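Local coordinates for protein thymidylate synthase thyX (Helicobacter pylori, PDB 3N3Y) that probably catalyses the FAD-dependent reductive methylation of dUMP to dTMP, with methylenetetrahydrofolate as methyl donor and NADPH as reductant, at residues 60-74 and 162-176. Residues are numbered along the deposited sequence; the frame is centred on the assembly and turned at random.
With FAD (flavin-adenine dinucleotide), chain K.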
loop_
_atom_site.group_PDB
_atom_site.type_symbol
_atom_site.label_atom_id
_atom_site.label_comp_id
_atom_site.label_asym_id
_atom_site.label_seq_id
_atom_site.Cartn_x
_atom_site.Cartn_y
_atom_site.Cartn_z
ATOM N N LEU A 60 6.665 -6.992 12.467
ATOM C CA LEU A 60 7.270 -5.708 12.850
ATOM C C LEU A 60 6.357 -4.517 12.553
ATOM O O LEU A 60 6.517 -3.442 13.131
ATOM C CB LEU A 60 8.596 -5.501 12.121
ATOM C CG LEU A 60 9.750 -6.432 12.494
ATOM C CD1 LEU A 60 10.826 -6.435 11.404
ATOM C CD2 LEU A 60 10.339 -6.004 13.827
ATOM N N GLU A 61 5.398 -4.718 11.656
ATOM C CA GLU A 61 4.499 -3.654 11.250
ATOM C C GLU A 61 3.635 -3.159 12.396
ATOM O O GLU A 61 3.023 -2.101 12.294
ATOM C CB GLU A 61 3.596 -4.129 10.119
ATOM C CG GLU A 61 4.320 -4.466 8.831
ATOM C CD GLU A 61 3.383 -5.109 7.827
ATOM O OE1 GLU A 61 2.165 -5.188 8.116
ATOM O OE2 GLU A 61 3.862 -5.547 6.763
ATOM N N HIS A 62 3.575 -3.918 13.485
ATOM C CA HIS A 62 2.765 -3.490 14.625
ATOM C C HIS A 62 3.420 -2.364 15.406
ATOM O O HIS A 62 2.745 -1.667 16.158
ATOM C CB HIS A 62 2.445 -4.659 15.563
ATOM C CG HIS A 62 1.679 -5.761 14.905
ATOM N ND1 HIS A 62 0.315 -5.714 14.735
ATOM C CD2 HIS A 62 2.090 -6.928 14.351
ATOM C CE1 HIS A 62 -0.086 -6.811 14.116
ATOM N NE2 HIS A 62 0.972 -7.564 13.873
ATOM N N LEU A 63 4.732 -2.206 15.235
ATOM C CA LEU A 63 5.467 -1.078 15.826
ATOM C C LEU A 63 5.414 0.147 14.917
ATOM O O LEU A 63 5.855 0.092 13.772
ATOM C CB LEU A 63 6.924 -1.471 16.104
ATOM C CG LEU A 63 7.082 -2.754 16.932
ATOM C CD1 LEU A 63 8.541 -3.143 17.093
ATOM C CD2 LEU A 63 6.415 -2.589 18.292
ATOM N N TYR A 64 4.882 1.241 15.449
ATOM C CA TYR A 64 4.679 2.478 14.712
ATOM C C TYR A 64 5.412 3.650 15.368
ATOM O O TYR A 64 5.391 3.797 16.582
ATOM C CB TYR A 64 3.198 2.811 14.723
ATOM C CG TYR A 64 2.725 3.652 13.565
ATOM C CD1 TYR A 64 3.011 3.281 12.255
ATOM C CD2 TYR A 64 1.957 4.800 13.780
ATOM C CE1 TYR A 64 2.565 4.036 11.188
ATOM C CE2 TYR A 64 1.498 5.570 12.715
ATOM C CZ TYR A 64 1.802 5.174 11.416
ATOM O OH TYR A 64 1.346 5.910 10.341
ATOM N N TYR A 65 6.022 4.507 14.562
ATOM C CA TYR A 65 6.764 5.656 15.101
ATOM C C TYR A 65 6.292 6.979 14.521
ATOM O O TYR A 65 6.233 7.134 13.306
ATOM C CB TYR A 65 8.239 5.495 14.801
ATOM C CG TYR A 65 8.796 4.208 15.328
ATOM C CD1 TYR A 65 9.203 4.095 16.662
ATOM C CD2 TYR A 65 8.910 3.102 14.509
ATOM C CE1 TYR A 65 9.729 2.913 17.149
ATOM C CE2 TYR A 65 9.425 1.910 14.986
ATOM C CZ TYR A 65 9.824 1.819 16.306
ATOM O OH TYR A 65 10.331 0.632 16.765
ATOM N N ASN A 66 5.951 7.917 15.396
ATOM C CA ASN A 66 5.629 9.283 15.000
ATOM C C ASN A 66 6.801 10.245 15.205
ATOM O O ASN A 66 7.164 10.559 16.335
ATOM C CB ASN A 66 4.431 9.793 15.789
ATOM C CG ASN A 66 3.297 8.794 15.831
ATOM O OD1 ASN A 66 3.161 8.036 16.792
ATOM N ND2 ASN A 66 2.478 8.779 14.780
ATOM N N PHE A 67 7.362 10.734 14.106
ATOM C CA PHE A 67 8.490 11.654 14.153
ATOM C C PHE A 67 8.124 13.075 13.792
ATOM O O PHE A 67 7.094 13.344 13.174
ATOM C CB PHE A 67 9.577 11.242 13.174
ATOM C CG PHE A 67 10.177 9.900 13.448
ATOM C CD1 PHE A 67 11.234 9.768 14.334
ATOM C CD2 PHE A 67 9.721 8.772 12.777
ATOM C CE1 PHE A 67 11.811 8.545 14.561
ATOM C CE2 PHE A 67 10.295 7.536 13.003
ATOM C CZ PHE A 67 11.342 7.421 13.901
ATOM N N GLU A 68 9.011 13.984 14.171
ATOM C CA GLU A 68 8.962 15.343 13.679
ATOM C C GLU A 68 10.309 15.614 13.017
ATOM O O GLU A 68 11.347 15.291 13.579
ATOM C CB GLU A 68 8.697 16.309 14.829
ATOM C CG GLU A 68 8.243 17.688 14.394
ATOM C CD GLU A 68 8.543 18.758 15.452
ATOM O OE1 GLU A 68 8.317 18.495 16.660
ATOM O OE2 GLU A 68 9.013 19.860 15.074
ATOM N N ILE A 69 10.289 16.183 11.815
ATOM C CA ILE A 69 11.520 16.497 11.095
ATOM C C ILE A 69 11.551 17.974 10.731
ATOM O O ILE A 69 10.639 18.473 10.065
ATOM C CB ILE A 69 11.666 15.651 9.808
ATOM C CG1 ILE A 69 11.528 14.159 10.139
ATOM C CG2 ILE A 69 12.991 15.975 9.087
ATOM C CD1 ILE A 69 11.315 13.244 8.927
ATOM N N LYS A 70 12.588 18.673 11.190
ATOM C CA LYS A 70 12.748 20.102 10.895
ATOM C C LYS A 70 14.050 20.356 10.147
ATOM O O LYS A 70 15.082 19.774 10.464
ATOM C CB LYS A 70 12.707 20.959 12.168
ATOM C CG LYS A 70 11.622 20.574 13.157
ATOM C CD LYS A 70 11.088 21.786 13.939
ATOM C CE LYS A 70 12.181 22.475 14.753
ATOM N NZ LYS A 70 11.684 23.641 15.552
ATOM N N GLY A 71 13.984 21.206 9.133
ATOM C CA GLY A 71 15.182 21.633 8.431
ATOM C C GLY A 71 15.671 20.696 7.343
ATOM O O GLY A 71 16.843 20.689 7.006
ATOM N N LEU A 72 14.769 19.895 6.794
ATOM C CA LEU A 72 15.099 19.041 5.670
ATOM C C LEU A 72 14.890 19.873 4.394
ATOM O O LEU A 72 13.960 20.691 4.320
ATOM C CB LEU A 72 14.181 17.807 5.682
ATOM C CG LEU A 72 14.509 16.693 4.690
ATOM C CD1 LEU A 72 15.740 15.931 5.143
ATOM C CD2 LEU A 72 13.317 15.761 4.469
ATOM N N SER A 73 15.752 19.701 3.401
ATOM C CA SER A 73 15.599 20.449 2.160
ATOM C C SER A 73 14.438 19.878 1.342
ATOM O O SER A 73 14.060 18.716 1.520
ATOM C CB SER A 73 16.893 20.411 1.338
ATOM O OG SER A 73 17.074 19.179 0.669
ATOM N N ARG A 74 13.879 20.697 0.451
ATOM C CA ARG A 74 12.842 20.236 -0.472
ATOM C C ARG A 74 13.388 19.142 -1.379
ATOM O O ARG A 74 12.659 18.209 -1.749
ATOM C CB ARG A 74 12.313 21.380 -1.343
ATOM C CG ARG A 74 11.774 22.571 -0.580
ATOM C CD ARG A 74 10.279 22.522 -0.401
ATOM N NE ARG A 74 9.571 22.566 -1.677
ATOM C CZ ARG A 74 8.257 22.387 -1.798
ATOM N NH1 ARG A 74 7.512 22.148 -0.716
ATOM N NH2 ARG A 74 7.682 22.424 -3.000
ATOM N N TYR A 162 15.613 24.879 -0.207
ATOM C CA TYR A 162 14.680 25.523 0.700
ATOM C C TYR A 162 14.206 24.552 1.789
ATOM O O TYR A 162 13.857 23.409 1.508
ATOM C CB TYR A 162 13.480 26.047 -0.063
ATOM C CG TYR A 162 12.735 27.101 0.706
ATOM C CD1 TYR A 162 11.676 26.771 1.541
ATOM C CD2 TYR A 162 13.105 28.439 0.610
ATOM C CE1 TYR A 162 11.001 27.755 2.258
ATOM C CE2 TYR A 162 12.439 29.420 1.320
ATOM C CZ TYR A 162 11.394 29.076 2.138
ATOM O OH TYR A 162 10.741 30.072 2.823
ATOM N N LYS A 163 14.185 25.022 3.029
ATOM C CA LYS A 163 13.815 24.168 4.150
ATOM C C LYS A 163 12.327 23.846 4.260
ATOM O O LYS A 163 11.465 24.683 4.033
ATOM C CB LYS A 163 14.325 24.735 5.475
ATOM C CG LYS A 163 15.777 24.414 5.752
ATOM C CD LYS A 163 16.208 25.084 7.026
ATOM C CE LYS A 163 17.684 24.895 7.271
ATOM N NZ LYS A 163 18.034 25.513 8.579
ATOM N N THR A 164 12.050 22.606 4.615
ATOM C CA THR A 164 10.695 22.188 4.904
ATOM C C THR A 164 10.622 21.595 6.323
ATOM O O THR A 164 11.647 21.402 6.983
ATOM C CB THR A 164 10.194 21.167 3.841
ATOM O OG1 THR A 164 8.784 20.954 4.001
ATOM C CG2 THR A 164 10.934 19.852 3.965
ATOM N N HIS A 165 9.403 21.292 6.761
ATOM C CA HIS A 165 9.116 20.794 8.103
ATOM C C HIS A 165 7.976 19.786 7.944
ATOM O O HIS A 165 7.038 20.016 7.172
ATOM C CB HIS A 165 8.704 21.977 8.981
ATOM C CG HIS A 165 8.284 21.622 10.372
ATOM N ND1 HIS A 165 7.413 22.409 11.100
ATOM C CD2 HIS A 165 8.623 20.592 11.183
ATOM C CE1 HIS A 165 7.225 21.875 12.292
ATOM N NE2 HIS A 165 7.946 20.770 12.367
ATOM N N LEU A 166 8.070 18.649 8.624
ATOM C CA LEU A 166 7.021 17.652 8.496
ATOM C C LEU A 166 6.843 16.751 9.704
ATOM O O LEU A 166 7.757 16.550 10.497
ATOM C CB LEU A 166 7.263 16.771 7.263
ATOM C CG LEU A 166 8.590 16.017 7.259
ATOM C CD1 LEU A 166 8.467 14.727 6.502
ATOM C CD2 LEU A 166 9.705 16.885 6.678
ATOM N N ALA A 167 5.633 16.224 9.831
ATOM C CA ALA A 167 5.379 15.064 10.660
ATOM C C ALA A 167 5.485 13.835 9.753
ATOM O O ALA A 167 4.916 13.786 8.651
ATOM C CB ALA A 167 4.011 15.157 11.310
ATOM N N TYR A 168 6.237 12.854 10.215
ATOM C CA TYR A 168 6.474 11.647 9.455
ATOM C C TYR A 168 6.150 10.450 10.345
ATOM O O TYR A 168 6.735 10.301 11.410
ATOM C CB TYR A 168 7.947 11.606 9.034
ATOM C CG TYR A 168 8.312 10.527 8.044
ATOM C CD1 TYR A 168 7.791 10.539 6.752
ATOM C CD2 TYR A 168 9.205 9.513 8.384
ATOM C CE1 TYR A 168 8.128 9.562 5.838
ATOM C CE2 TYR A 168 9.563 8.539 7.466
ATOM C CZ TYR A 168 9.009 8.568 6.197
ATOM O OH TYR A 168 9.332 7.610 5.281
ATOM N N SER A 169 5.228 9.595 9.917
ATOM C CA SER A 169 4.919 8.389 10.686
ATOM C C SER A 169 5.177 7.149 9.863
ATOM O O SER A 169 4.843 7.090 8.679
ATOM C CB SER A 169 3.471 8.398 11.174
ATOM O OG SER A 169 3.265 9.500 12.035
ATOM N N ILE A 170 5.761 6.146 10.498
ATOM C CA ILE A 170 6.201 4.970 9.780
ATOM C C ILE A 170 6.258 3.754 10.724
ATOM O O ILE A 170 6.578 3.888 11.919
ATOM C CB ILE A 170 7.571 5.258 9.102
ATOM C CG1 ILE A 170 8.046 4.086 8.229
ATOM C CG2 ILE A 170 8.632 5.650 10.138
ATOM C CD1 ILE A 170 9.302 4.409 7.459
ATOM N N ASN A 171 5.929 2.575 10.200
ATOM C CA ASN A 171 6.037 1.358 11.002
ATOM C C ASN A 171 7.451 0.766 10.951
ATOM O O ASN A 171 8.258 1.166 10.114
ATOM C CB ASN A 171 4.939 0.339 10.651
ATOM C CG ASN A 171 5.185 -0.402 9.341
ATOM O OD1 ASN A 171 6.301 -0.807 9.019
ATOM N ND2 ASN A 171 4.117 -0.617 8.600
ATOM N N ALA A 172 7.755 -0.174 11.844
ATOM C CA ALA A 172 9.142 -0.658 12.010
ATOM C C ALA A 172 9.680 -1.422 10.818
ATOM O O ALA A 172 10.857 -1.340 10.514
ATOM C CB ALA A 172 9.285 -1.491 13.263
ATOM N N ARG A 173 8.822 -2.163 10.131
ATOM C CA ARG A 173 9.248 -2.880 8.943
ATOM C C ARG A 173 9.599 -1.928 7.796
ATOM O O ARG A 173 10.574 -2.128 7.071
ATOM C CB ARG A 173 8.157 -3.837 8.505
ATOM C CG ARG A 173 8.516 -4.690 7.301
ATOM C CD ARG A 173 7.338 -5.590 6.927
ATOM N NE ARG A 173 7.739 -6.631 5.993
ATOM C CZ ARG A 173 6.900 -7.332 5.235
ATOM N NH1 ARG A 173 5.592 -7.093 5.289
ATOM N NH2 ARG A 173 7.372 -8.267 4.414
ATOM N N SER A 174 8.787 -0.897 7.612
ATOM C CA SER A 174 9.068 0.080 6.568
ATOM C C SER A 174 10.276 0.917 6.965
ATOM O O SER A 174 11.124 1.224 6.133
ATOM C CB SER A 174 7.863 0.982 6.315
ATOM O OG SER A 174 8.078 1.749 5.146
ATOM N N LEU A 175 10.357 1.269 8.242
ATOM C CA LEU A 175 11.512 2.016 8.739
ATOM C C LEU A 175 12.810 1.262 8.491
ATOM O O LEU A 175 13.811 1.875 8.133
ATOM C CB LEU A 175 11.375 2.375 10.221
ATOM C CG LEU A 175 12.492 3.242 10.808
ATOM C CD1 LEU A 175 12.720 4.529 9.995
ATOM C CD2 LEU A 175 12.161 3.587 12.244
ATOM N N GLN A 176 12.794 -0.063 8.641
ATOM C CA GLN A 176 14.006 -0.835 8.347
ATOM C C GLN A 176 14.425 -0.659 6.899
ATOM O O GLN A 176 15.600 -0.466 6.624
ATOM C CB GLN A 176 13.835 -2.330 8.629
ATOM C CG GLN A 176 13.781 -2.696 10.094
ATOM C CD GLN A 176 13.753 -4.210 10.299
ATOM O OE1 GLN A 176 14.215 -4.721 11.322
ATOM N NE2 GLN A 176 13.223 -4.929 9.320
HETATM P PA FAD K . 2.614 -8.142 0.622
HETATM O O1A FAD K . 2.116 -8.397 -0.785
HETATM O O2A FAD K . 1.510 -7.907 1.628
HETATM O O5B FAD K . 3.586 -6.875 0.614
HETATM C C5B FAD K . 4.589 -6.768 -0.371
HETATM C C4B FAD K . 5.716 -5.952 0.235
HETATM O O4B FAD K . 5.222 -4.661 0.542
HETATM C C3B FAD K . 6.175 -6.559 1.562
HETATM O O3B FAD K . 7.242 -7.461 1.383
HETATM C C2B FAD K . 6.558 -5.347 2.382
HETATM O O2B FAD K . 7.855 -4.940 2.030
HETATM C C1B FAD K . 5.658 -4.267 1.827
HETATM N N9A FAD K . 4.487 -3.943 2.658
HETATM C C8A FAD K . 3.165 -4.148 2.346
HETATM N N7A FAD K . 2.416 -3.672 3.365
HETATM C C5A FAD K . 3.247 -3.174 4.318
HETATM C C6A FAD K . 3.026 -2.584 5.558
HETATM N N6A FAD K . 1.796 -2.236 5.930
HETATM N N1A FAD K . 4.104 -2.171 6.310
HETATM C C2A FAD K . 5.388 -2.350 5.848
HETATM N N3A FAD K . 5.601 -2.944 4.629
HETATM C C4A FAD K . 4.549 -3.336 3.881
HETATM N N1 FAD K . 0.891 -14.799 8.779
HETATM C C2 FAD K . 0.363 -14.923 10.050
HETATM O O2 FAD K . -0.367 -14.061 10.505
HETATM N N3 FAD K . 0.654 -16.023 10.826
HETATM C C4 FAD K . 1.471 -17.018 10.345
HETATM O O4 FAD K . 1.714 -17.979 11.062
HETATM C C4X FAD K . 2.012 -16.920 9.063
HETATM N N5 FAD K . 2.838 -17.919 8.576
HETATM C C5X FAD K . 3.349 -17.798 7.297
HETATM C C6 FAD K . 4.171 -18.798 6.796
HETATM C C7 FAD K . 4.699 -18.699 5.518
HETATM C C7M FAD K . 5.585 -19.793 4.992
HETATM C C8 FAD K . 4.407 -17.580 4.731
HETATM C C8M FAD K . 4.983 -17.470 3.349
HETATM C C9 FAD K . 3.587 -16.565 5.224
HETATM C C9A FAD K . 3.056 -16.669 6.510
HETATM N N10 FAD K . 2.236 -15.670 7.007
HETATM C C10 FAD K . 1.715 -15.797 8.280
HETATM C "C1'" FAD K . 1.864 -14.466 6.175
HETATM C "C2'" FAD K . 2.925 -13.375 6.117
HETATM O "O2'" FAD K . 3.179 -12.879 7.418
HETATM C "C3'" FAD K . 2.479 -12.230 5.199
HETATM O "O3'" FAD K . 1.329 -11.578 5.694
HETATM C "C4'" FAD K . 2.225 -12.675 3.761
HETATM O "O4'" FAD K . 3.240 -13.565 3.380
HETATM C "C5'" FAD K . 2.369 -11.498 2.820
HETATM O "O5'" FAD K . 3.755 -11.173 2.781
HETATM P P FAD K . 4.255 -9.683 2.415
HETATM O O1P FAD K . 5.756 -9.663 2.232
HETATM O O2P FAD K . 3.807 -8.740 3.498
HETATM O O3P FAD K . 3.577 -9.394 0.979
HETATM O O HOH W 1 4.221 12.157 13.518
HETATM O O HOH W 2 7.668 22.534 2.232
#
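E61 and R173 form a salt bridge, OE2 to NH1 at 2.7 Å, with carboxylate and guanidinium planes only 25° apart. R173 CG stands anti to the backbone N (chi1 -177°) and the chain runs extended to NE, which carries the guanidinium to the FAD diphosphate; there NH1 also donates to O2P and NH2 to O1P, while FAD C2B sits over one face. R84 of a neighbouring subunit forms a salt bridge with E61 OE1. Beside the E61–R173 bridge, N171 ND2 gives a nearly straight bond (171°) to adenine N1A at 2.8 Å. The same amide, at the N-cap of helix 172-182, caps the helix through OD1, which accepts from S174 N at 2.9 Å.

The backbones of 64-70 and 163-171 pair antiparallel within the two inner strands of this chain's four-stranded sheet, between strands 10-16 and 87-90. F67 and Y168 are a hydrogen-bonded pair, F67 N reaching Y168 O at 2.8 Å. A G1 beta bulge shifts the register by one: G71, at positive phi, and L72 both face T164, whose O takes G71 N and, weakly, L72 N.

N66, E68, H165 and S169 share one sheet face. N66 ND2 donates to S169 OG at 2.9 Å, and H62 of another subunit also bonds that hydroxyl. H165 NE2 donates to E68 OE2 at 3.0 Å on the anti side but well out of the carboxylate plane, and tilted from the imidazole plane, while K70 CD lies off-centre against the imidazole in a CH-pi contact.

Apolar contacts on the opposite face, that of F67, I69, Y168 and I170, bring I69 CD1 to Y168 CB at 3.7 Å and I170 CG2 to the edge of the F67 ring at CE2, 3.8 Å away; L198 of helix 189-201 also packs against F67.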